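Local coordinates for protease (Helicobacter pylori, PDB 5EUF), which is a zinc-dependent M16-family peptidase that probably cleaves the cytoplasmic domain of human junctional adhesion molecule A, weakening the gastric epithelial barrier, at residues A52-H57 with D121-E126; L58-T63 with T91-K96; G69-I74 with L106-E111. All blocks are in the same frame, centred on the assembly; numbering follows the deposited sequence.

How the interactions relate
All three interactions belong to the M16 peptidase region that carries the zinc, and the 58-63 loop ties them together. Interaction 1 packs the zinc-binding helix against 121-126. Interaction 2, centred about 12 Å away, continues from that helix into the loop and on to the sheet, where the Y93 OH lies 3.5 Å from the E56 CA. The loop also reaches back to interaction 1, with K61 NZ 3.0 Å from E126 OE1 in a salt bridge. Centres of interactions 2 and 3 are about 8 Å apart, and F60 O probably accepts a hydrogen bond from G69 N at 3.2 Å. Interactions 1 and 3 do not touch, their nearest atoms being about 7 Å apart.

Interaction 1: A52-H57 with D121-E126; sequences AHMLEH and DEFLPE. With ZN (zinc ion), chain G.
Selenomethionine M54 makes the apolar half of this contact, reaching across to F123 and E126 with its terminal methyl. Its CG stands anti to the backbone N (chi1 172°) and the chain then bends at the CB-CG bond, which carries CE out to the other helix. There CE lies 3.6 Å from F123 CD1, approaching the ring obliquely, and 3.7 Å from E126 CB. The carbonyl O of F123 is 3.5 Å from the same methyl. M54 and F123 are both buried, and I179 of helix 176-186 packs on each.

The polar side sets the E126 carboxylate beside the H57 ring without bonding it. E126 OE2 sits near the plane of the imidazole, at its edge, 3.0 Å from H57 CD2. It meets a ring carbon there, and the ring and carboxylate planes are turned 53° apart. The other oxygen, OE1, is held by K61.

H53, E56 and H57 spell HxxEH, the inverted zinc-binding motif of M16 peptidases, on helix 51-58. The axis of 52-57 passes 11.1 Å from that of 121-126, at 114° between their directions. Helix 120-139 is kinked at P125 and runs on to E133, which supplies the second zinc ligand seen here.

As for metal binding, H53 NE2 coordinates the zinc at 2.4 Å. H57, expected from a near-identical protein to be a ligand, turns its ring edge to the metal, but the ring atom nearest the zinc is the carbon CE1, at 3.2 Å; NE2, at 3.9 Å, is not bonded to it in this model. E56, probably the proton acceptor, uses OE1 to hydrogen-bond T86 on strand 81-86.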
loop_
_atom_site.group_PDB
_atom_site.type_symbol
_atom_site.label_atom_id
_atom_site.label_comp_id
_atom_site.label_asym_id
_atom_site.label_seq_id
_atom_site.Cartn_x
_atom_site.Cartn_y
_atom_site.Cartn_z
ATOM N N ALA B 52 11.216 -2.881 -11.381
ATOM C CA ALA B 52 12.372 -2.053 -11.703
ATOM C C ALA B 52 13.665 -2.787 -11.357
ATOM O O ALA B 52 14.656 -2.701 -12.084
ATOM C CB ALA B 52 12.297 -0.721 -10.969
ATOM N N HIS B 53 13.631 -3.521 -10.248
ATOM C CA HIS B 53 14.764 -4.314 -9.789
ATOM C C HIS B 53 14.980 -5.560 -10.645
ATOM O O HIS B 53 16.116 -5.953 -10.896
ATOM C CB HIS B 53 14.565 -4.710 -8.326
ATOM C CG HIS B 53 15.655 -5.575 -7.774
ATOM N ND1 HIS B 53 15.545 -6.946 -7.685
ATOM C CD2 HIS B 53 16.873 -5.263 -7.269
ATOM C CE1 HIS B 53 16.648 -7.443 -7.156
ATOM N NE2 HIS B 53 17.471 -6.443 -6.896
HETATM N N MSE B 54 13.889 -6.184 -11.083
HETATM C CA MSE B 54 13.976 -7.359 -11.950
HETATM C C MSE B 54 14.687 -7.015 -13.257
HETATM O O MSE B 54 15.508 -7.791 -13.750
HETATM C CB MSE B 54 12.581 -7.927 -12.235
HETATM C CG MSE B 54 12.534 -9.036 -13.292
HETATM SE SE MSE B 54 13.298 -10.752 -12.737
HETATM C CE MSE B 54 12.831 -11.812 -14.301
ATOM N N LEU B 55 14.377 -5.840 -13.802
ATOM C CA LEU B 55 14.994 -5.364 -15.037
ATOM C C LEU B 55 16.514 -5.251 -14.933
ATOM O O LEU B 55 17.218 -5.363 -15.935
ATOM C CB LEU B 55 14.411 -4.010 -15.434
ATOM C CG LEU B 55 13.033 -4.046 -16.087
ATOM C CD1 LEU B 55 12.591 -2.643 -16.466
ATOM C CD2 LEU B 55 13.059 -4.952 -17.305
ATOM N N GLU B 56 17.013 -5.018 -13.724
ATOM C CA GLU B 56 18.452 -4.986 -13.493
ATOM C C GLU B 56 19.069 -6.335 -13.849
ATOM O O GLU B 56 20.115 -6.399 -14.497
ATOM C CB GLU B 56 18.764 -4.623 -12.037
ATOM C CG GLU B 56 20.233 -4.763 -11.664
ATOM C CD GLU B 56 20.488 -4.556 -10.183
ATOM O OE1 GLU B 56 19.635 -3.939 -9.511
ATOM O OE2 GLU B 56 21.539 -5.019 -9.691
ATOM N N HIS B 57 18.407 -7.412 -13.431
ATOM C CA HIS B 57 18.874 -8.763 -13.726
ATOM C C HIS B 57 18.749 -9.083 -15.213
ATOM O O HIS B 57 19.643 -9.687 -15.806
ATOM C CB HIS B 57 18.095 -9.798 -12.907
ATOM C CG HIS B 57 18.473 -9.839 -11.458
ATOM N ND1 HIS B 57 18.541 -8.708 -10.672
ATOM C CD2 HIS B 57 18.791 -10.878 -10.649
ATOM C CE1 HIS B 57 18.891 -9.048 -9.443
ATOM N NE2 HIS B 57 19.048 -10.359 -9.403
ATOM N N ASP B 121 11.933 -17.465 -22.071
ATOM C CA ASP B 121 12.835 -18.482 -21.536
ATOM C C ASP B 121 13.952 -17.879 -20.685
ATOM O O ASP B 121 14.757 -18.605 -20.100
ATOM C CB ASP B 121 13.438 -19.309 -22.675
ATOM C CG ASP B 121 14.146 -18.453 -23.707
ATOM O OD1 ASP B 121 13.479 -18.000 -24.662
ATOM O OD2 ASP B 121 15.368 -18.233 -23.565
ATOM N N GLU B 122 14.001 -16.552 -20.627
ATOM C CA GLU B 122 14.960 -15.847 -19.783
ATOM C C GLU B 122 14.258 -15.251 -18.576
ATOM O O GLU B 122 14.823 -15.174 -17.486
ATOM C CB GLU B 122 15.671 -14.748 -20.571
ATOM C CG GLU B 122 16.472 -15.258 -21.749
ATOM C CD GLU B 122 17.103 -14.139 -22.550
ATOM O OE1 GLU B 122 16.506 -13.042 -22.622
ATOM O OE2 GLU B 122 18.199 -14.360 -23.104
ATOM N N PHE B 123 13.017 -14.830 -18.784
ATOM C CA PHE B 123 12.224 -14.227 -17.725
ATOM C C PHE B 123 11.811 -15.248 -16.667
ATOM O O PHE B 123 11.876 -14.970 -15.470
ATOM C CB PHE B 123 10.984 -13.554 -18.313
ATOM C CG PHE B 123 9.853 -13.419 -17.342
ATOM C CD1 PHE B 123 9.910 -12.492 -16.315
ATOM C CD2 PHE B 123 8.730 -14.221 -17.452
ATOM C CE1 PHE B 123 8.870 -12.370 -15.418
ATOM C CE2 PHE B 123 7.687 -14.101 -16.559
ATOM C CZ PHE B 123 7.756 -13.174 -15.542
ATOM N N LEU B 124 11.383 -16.425 -17.113
ATOM C CA LEU B 124 10.910 -17.460 -16.196
ATOM C C LEU B 124 11.984 -17.964 -15.222
ATOM O O LEU B 124 11.729 -18.032 -14.019
ATOM C CB LEU B 124 10.322 -18.638 -16.980
ATOM C CG LEU B 124 9.006 -18.365 -17.712
ATOM C CD1 LEU B 124 8.441 -19.647 -18.301
ATOM C CD2 LEU B 124 8.001 -17.710 -16.778
ATOM N N PRO B 125 13.187 -18.319 -15.720
ATOM C CA PRO B 125 14.170 -18.793 -14.742
ATOM C C PRO B 125 14.703 -17.680 -13.846
ATOM O O PRO B 125 15.003 -17.929 -12.677
ATOM C CB PRO B 125 15.289 -19.361 -15.620
ATOM C CG PRO B 125 15.193 -18.591 -16.880
ATOM C CD PRO B 125 13.724 -18.370 -17.093
ATOM N N GLU B 126 14.814 -16.470 -14.385
ATOM C CA GLU B 126 15.394 -15.362 -13.637
ATOM C C GLU B 126 14.479 -14.917 -12.501
ATOM O O GLU B 126 14.950 -14.434 -11.472
ATOM C CB GLU B 126 15.696 -14.185 -14.567
ATOM C CG GLU B 126 16.598 -13.118 -13.952
ATOM C CD GLU B 126 17.997 -13.630 -13.639
ATOM O OE1 GLU B 126 18.450 -14.600 -14.287
ATOM O OE2 GLU B 126 18.650 -13.056 -12.741
HETATM ZN ZN ZN G . 19.541 -7.647 -6.669
#

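Interaction 2: L58-T63 with T91-K96; sequences LNFKST and TRYFIK
N59 lays its side-chain amide over one face of the Y93 ring. The two planes are only 25° apart, a stacked arrangement, with ND2 3.5 Å above the ring plane and displaced toward the rim; its nearest ring carbon is Y93 CE1. Swinging CG away from the backbone N (chi1 -155°) is what brings the flat amide over the ring. CB of N59 packs alongside at 3.5 Å from the Y93 OH.

F60 comes from another direction. Its CZ lies near the plane of the Y93 ring, at the ring's edge, 3.8 Å from Y93 CD1. The rings themselves meet obliquely, with centroids 5.9 Å apart and planes at 66°, while the two side chains run antiparallel alongside one another. F60 also meets F71 of helix 70-77 edge-to-face, so from the loop it touches both the strand and that helix.

The loop belongs to the exit from helix 51-58, the zinc-binding helix of the M16 fold, and 91-98 is an inner strand of the mixed sheet on which the fold is built. A type I turn from L58 to K61, closed by K61 N donating to L58 O at 3.0 Å, makes N59 and F60 the two central residues of the turn.

On the strand side, Y93 is fixed by backbone hydrogen bonding to V35 of strand 30-37, and its side chain rests on A84 of strand 81-86 and F109 of helix 102-113. The phenol OH is hydrogen-bonded to the OH of Y187, whose side chain touches N59 too. The Y93 side chain comes within about 4 Å of that of E56, the probable proton acceptor.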
loop_
_atom_site.group_PDB
_atom_site.type_symbol
_atom_site.label_atom_id
_atom_site.label_comp_id
_atom_site.label_asym_id
_atom_site.label_seq_id
_atom_site.Cartn_x
_atom_site.Cartn_y
_atom_site.Cartn_z
ATOM N N LEU B 58 17.637 -8.667 -15.812
ATOM C CA LEU B 58 17.345 -8.994 -17.204
ATOM C C LEU B 58 18.157 -8.158 -18.188
ATOM O O LEU B 58 18.288 -8.518 -19.359
ATOM C CB LEU B 58 15.851 -8.821 -17.487
ATOM C CG LEU B 58 14.918 -9.778 -16.743
ATOM C CD1 LEU B 58 13.474 -9.563 -17.164
ATOM C CD2 LEU B 58 15.338 -11.219 -16.979
ATOM N N ASN B 59 18.708 -7.047 -17.709
ATOM C CA ASN B 59 19.471 -6.142 -18.566
ATOM C C ASN B 59 20.763 -6.778 -19.082
ATOM O O ASN B 59 21.353 -6.311 -20.055
ATOM C CB ASN B 59 19.785 -4.846 -17.814
ATOM C CG ASN B 59 20.002 -3.669 -18.747
ATOM O OD1 ASN B 59 19.056 -3.156 -19.346
ATOM N ND2 ASN B 59 21.251 -3.228 -18.866
ATOM N N PHE B 60 21.193 -7.853 -18.430
ATOM C CA PHE B 60 22.411 -8.547 -18.829
ATOM C C PHE B 60 22.094 -9.862 -19.535
ATOM O O PHE B 60 22.927 -10.767 -19.595
ATOM C CB PHE B 60 23.302 -8.791 -17.610
ATOM C CG PHE B 60 23.718 -7.529 -16.917
ATOM C CD1 PHE B 60 24.781 -6.781 -17.394
ATOM C CD2 PHE B 60 23.035 -7.079 -15.801
ATOM C CE1 PHE B 60 25.163 -5.611 -16.765
ATOM C CE2 PHE B 60 23.412 -5.910 -15.167
ATOM C CZ PHE B 60 24.479 -5.175 -15.651
ATOM N N LYS B 61 20.880 -9.954 -20.066
ATOM C CA LYS B 61 20.480 -11.108 -20.855
ATOM C C LYS B 61 20.675 -10.811 -22.337
ATOM O O LYS B 61 21.350 -9.844 -22.697
ATOM C CB LYS B 61 19.029 -11.487 -20.562
ATOM C CG LYS B 61 18.774 -11.862 -19.109
ATOM C CD LYS B 61 19.577 -13.090 -18.698
ATOM C CE LYS B 61 19.308 -13.471 -17.249
ATOM N NZ LYS B 61 20.087 -14.670 -16.822
ATOM N N SER B 62 20.077 -11.633 -23.194
ATOM C CA SER B 62 20.328 -11.555 -24.632
ATOM C C SER B 62 19.783 -10.284 -25.268
ATOM O O SER B 62 18.745 -9.761 -24.858
ATOM C CB SER B 62 19.734 -12.767 -25.347
ATOM O OG SER B 62 18.318 -12.734 -25.313
ATOM N N THR B 63 20.503 -9.801 -26.276
ATOM C CA THR B 63 20.063 -8.674 -27.089
ATOM C C THR B 63 20.092 -9.076 -28.564
ATOM O O THR B 63 20.125 -10.265 -28.885
ATOM C CB THR B 63 20.945 -7.432 -26.874
ATOM O OG1 THR B 63 22.276 -7.710 -27.322
ATOM C CG2 THR B 63 20.981 -7.046 -25.402
ATOM N N THR B 91 17.777 3.801 -11.419
ATOM C CA THR B 91 18.446 2.574 -11.846
ATOM C C THR B 91 19.777 2.938 -12.501
ATOM O O THR B 91 19.823 3.795 -13.384
ATOM C CB THR B 91 17.589 1.761 -12.834
ATOM O OG1 THR B 91 16.373 1.353 -12.196
ATOM C CG2 THR B 91 18.344 0.528 -13.298
ATOM N N ARG B 92 20.856 2.286 -12.075
ATOM C CA ARG B 92 22.195 2.714 -12.472
ATOM C C ARG B 92 23.116 1.572 -12.904
ATOM O O ARG B 92 23.312 0.603 -12.172
ATOM C CB ARG B 92 22.835 3.486 -11.318
ATOM C CG ARG B 92 24.276 3.901 -11.536
ATOM C CD ARG B 92 24.715 4.834 -10.420
ATOM N NE ARG B 92 26.111 5.240 -10.540
ATOM C CZ ARG B 92 27.115 4.665 -9.886
ATOM N NH1 ARG B 92 28.354 5.107 -10.057
ATOM N NH2 ARG B 92 26.880 3.654 -9.061
ATOM N N TYR B 93 23.684 1.708 -14.101
ATOM C CA TYR B 93 24.654 0.750 -14.624
ATOM C C TYR B 93 25.979 1.456 -14.905
ATOM O O TYR B 93 25.984 2.603 -15.354
ATOM C CB TYR B 93 24.143 0.092 -15.909
ATOM C CG TYR B 93 22.769 -0.538 -15.817
ATOM C CD1 TYR B 93 22.618 -1.879 -15.488
ATOM C CD2 TYR B 93 21.624 0.205 -16.082
ATOM C CE1 TYR B 93 21.366 -2.461 -15.408
ATOM C CE2 TYR B 93 20.366 -0.368 -16.008
ATOM C CZ TYR B 93 20.242 -1.701 -15.670
ATOM O OH TYR B 93 18.993 -2.275 -15.595
ATOM N N PHE B 94 27.099 0.780 -14.658
ATOM C CA PHE B 94 28.398 1.374 -14.967
ATOM C C PHE B 94 29.494 0.346 -15.238
ATOM O O PHE B 94 29.504 -0.743 -14.662
ATOM C CB PHE B 94 28.843 2.316 -13.838
ATOM C CG PHE B 94 29.044 1.634 -12.513
ATOM C CD1 PHE B 94 30.276 1.089 -12.175
ATOM C CD2 PHE B 94 28.007 1.554 -11.596
ATOM C CE1 PHE B 94 30.461 0.464 -10.958
ATOM C CE2 PHE B 94 28.187 0.933 -10.376
ATOM C CZ PHE B 94 29.416 0.387 -10.056
ATOM N N ILE B 95 30.419 0.716 -16.120
ATOM C CA ILE B 95 31.588 -0.102 -16.423
ATOM C C ILE B 95 32.865 0.595 -15.967
ATOM O O ILE B 95 33.096 1.758 -16.296
ATOM C CB ILE B 95 31.701 -0.406 -17.935
ATOM C CG1 ILE B 95 30.530 -1.269 -18.406
ATOM C CG2 ILE B 95 33.013 -1.105 -18.244
ATOM C CD1 ILE B 95 30.583 -1.602 -19.883
ATOM N N LYS B 96 33.686 -0.119 -15.202
ATOM C CA LYS B 96 34.995 0.381 -14.795
ATOM C C LYS B 96 36.073 -0.117 -15.746
ATOM O O LYS B 96 36.339 -1.315 -15.811
ATOM C CB LYS B 96 35.323 -0.055 -13.367
ATOM C CG LYS B 96 34.662 0.778 -12.289
ATOM C CD LYS B 96 35.224 2.185 -12.281
ATOM C CE LYS B 96 36.713 2.183 -11.987
ATOM N NZ LYS B 96 37.253 3.567 -11.929
#

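Interaction 3: G69-I74 with L106-E111; sequences GEFDKI and LELFAE
F71 puts its ring against L108 and F109 where helices 70-77 and 102-113 lie side by side, their segments 70-74 and 106-111 nearly antiparallel at 173°, a helix pair that meets through apolar side chains, set against the sheet of the M16 fold. The tight part is on the sheet side. A chi1 of -176° turns the F71 ring away from its own backbone N and out to the neighbouring helix, and its CE2 comes 3.4 Å from L108 CB. The L108 backbone O lies at the ring's edge, in plane, 3.6 Å from that same CE2. CZ goes further in and meets F109 CE1 at 3.7 Å; these two rings are set obliquely, their planes 44° apart. I95 of strand 91-98 packs under both phenylalanines, and V33 and V35 of strand 30-37 support F109.

Toward the outer side the contact thins to branch ends. L108 and I74, with L66 from the preceding loop packed on both, touch through their methyls alone. On the side of helix 70-77 turned from the contact the model is less well defined: D72 points away and is poorly ordered, and K73 is modelled no further than CB. L108 spans the two regions, since its CD1 stands over one face of the F71 ring, offset toward the rim, while reaching I74 CG2 at 3.7 Å; the other branch, L108 CD2, is 4.0 Å from I74 CD1.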
loop_
_atom_site.group_PDB
_atom_site.type_symbol
_atom_site.label_atom_id
_atom_site.label_comp_id
_atom_site.label_asym_id
_atom_site.label_seq_id
_atom_site.Cartn_x
_atom_site.Cartn_y
_atom_site.Cartn_z
ATOM N N GLY B 69 24.647 -13.055 -21.026
ATOM C CA GLY B 69 25.889 -13.164 -20.284
ATOM C C GLY B 69 27.107 -12.821 -21.119
ATOM O O GLY B 69 28.225 -12.779 -20.604
ATOM N N GLU B 70 26.896 -12.574 -22.409
ATOM C CA GLU B 70 27.989 -12.199 -23.300
ATOM C C GLU B 70 28.451 -10.776 -23.001
ATOM O O GLU B 70 29.592 -10.412 -23.282
ATOM C CB GLU B 70 27.566 -12.326 -24.767
ATOM C CG GLU B 70 28.701 -12.136 -25.765
ATOM C CD GLU B 70 28.239 -12.238 -27.208
ATOM O OE1 GLU B 70 29.003 -11.825 -28.108
ATOM O OE2 GLU B 70 27.116 -12.733 -27.441
ATOM N N PHE B 71 27.555 -9.977 -22.432
ATOM C CA PHE B 71 27.899 -8.639 -21.963
ATOM C C PHE B 71 29.038 -8.718 -20.949
ATOM O O PHE B 71 30.076 -8.075 -21.118
ATOM C CB PHE B 71 26.673 -7.959 -21.344
ATOM C CG PHE B 71 26.910 -6.534 -20.906
ATOM C CD1 PHE B 71 27.513 -6.253 -19.686
ATOM C CD2 PHE B 71 26.502 -5.475 -21.699
ATOM C CE1 PHE B 71 27.722 -4.947 -19.281
ATOM C CE2 PHE B 71 26.704 -4.167 -21.294
ATOM C CZ PHE B 71 27.316 -3.904 -20.085
ATOM N N ASP B 72 28.835 -9.510 -19.900
ATOM C CA ASP B 72 29.829 -9.668 -18.842
ATOM C C ASP B 72 31.138 -10.246 -19.379
ATOM O O ASP B 72 32.224 -9.772 -19.031
ATOM C CB ASP B 72 29.284 -10.559 -17.721
ATOM C CG ASP B 72 28.261 -9.845 -16.852
ATOM O OD1 ASP B 72 28.476 -8.657 -16.529
ATOM O OD2 ASP B 72 27.241 -10.471 -16.492
ATOM N N LYS B 73 31.026 -11.263 -20.231
ATOM C CA LYS B 73 32.195 -11.917 -20.809
ATOM C C LYS B 73 33.067 -10.921 -21.569
ATOM O O LYS B 73 34.286 -10.907 -21.412
ATOM C CB LYS B 73 31.766 -13.057 -21.736
ATOM N N ILE B 74 32.431 -10.085 -22.383
ATOM C CA ILE B 74 33.137 -9.063 -23.145
ATOM C C ILE B 74 33.814 -8.049 -22.223
ATOM O O ILE B 74 34.981 -7.703 -22.423
ATOM C CB ILE B 74 32.186 -8.324 -24.110
ATOM C CG1 ILE B 74 31.823 -9.228 -25.289
ATOM C CG2 ILE B 74 32.818 -7.039 -24.616
ATOM C CD1 ILE B 74 30.938 -8.564 -26.321
ATOM N N LEU B 106 30.437 1.833 -24.614
ATOM C CA LEU B 106 29.282 2.562 -25.119
ATOM C C LEU B 106 28.458 1.694 -26.065
ATOM O O LEU B 106 27.230 1.780 -26.087
ATOM C CB LEU B 106 29.726 3.844 -25.825
ATOM C CG LEU B 106 30.214 4.948 -24.887
ATOM C CD1 LEU B 106 30.576 6.204 -25.658
ATOM C CD2 LEU B 106 29.151 5.245 -23.844
ATOM N N GLU B 107 29.142 0.859 -26.841
ATOM C CA GLU B 107 28.478 -0.064 -27.754
ATOM C C GLU B 107 27.620 -1.061 -26.987
ATOM O O GLU B 107 26.462 -1.297 -27.334
ATOM C CB GLU B 107 29.509 -0.805 -28.609
ATOM C CG GLU B 107 28.921 -1.886 -29.504
ATOM C CD GLU B 107 29.970 -2.567 -30.366
ATOM O OE1 GLU B 107 31.168 -2.237 -30.232
ATOM O OE2 GLU B 107 29.594 -3.436 -31.181
ATOM N N LEU B 108 28.200 -1.634 -25.937
ATOM C CA LEU B 108 27.512 -2.614 -25.106
ATOM C C LEU B 108 26.274 -2.034 -24.425
ATOM O O LEU B 108 25.261 -2.716 -24.274
ATOM C CB LEU B 108 28.462 -3.171 -24.048
ATOM C CG LEU B 108 29.636 -4.020 -24.523
ATOM C CD1 LEU B 108 30.369 -4.582 -23.323
ATOM C CD2 LEU B 108 29.151 -5.133 -25.431
ATOM N N PHE B 109 26.367 -0.778 -24.004
ATOM C CA PHE B 109 25.259 -0.129 -23.314
ATOM C C PHE B 109 24.155 0.268 -24.286
ATOM O O PHE B 109 22.973 0.216 -23.945
ATOM C CB PHE B 109 25.751 1.094 -22.541
ATOM C CG PHE B 109 26.272 0.769 -21.171
ATOM C CD1 PHE B 109 25.670 -0.213 -20.403
ATOM C CD2 PHE B 109 27.366 1.442 -20.651
ATOM C CE1 PHE B 109 26.147 -0.515 -19.141
ATOM C CE2 PHE B 109 27.846 1.144 -19.390
ATOM C CZ PHE B 109 27.236 0.165 -18.635
ATOM N N ALA B 110 24.539 0.659 -25.496
ATOM C CA ALA B 110 23.559 0.953 -26.532
ATOM C C ALA B 110 22.868 -0.340 -26.944
ATOM O O ALA B 110 21.692 -0.350 -27.309
ATOM C CB ALA B 110 24.220 1.616 -27.725
ATOM N N GLU B 111 23.620 -1.431 -26.863
ATOM C CA GLU B 111 23.132 -2.755 -27.222
ATOM C C GLU B 111 22.023 -3.243 -26.280
ATOM O O GLU B 111 21.172 -4.038 -26.674
ATOM C CB GLU B 111 24.299 -3.748 -27.226
ATOM C CG GLU B 111 23.968 -5.114 -27.779
ATOM C CD GLU B 111 23.616 -5.076 -29.251
ATOM O OE1 GLU B 111 24.204 -4.250 -29.984
ATOM O OE2 GLU B 111 22.748 -5.870 -29.673
#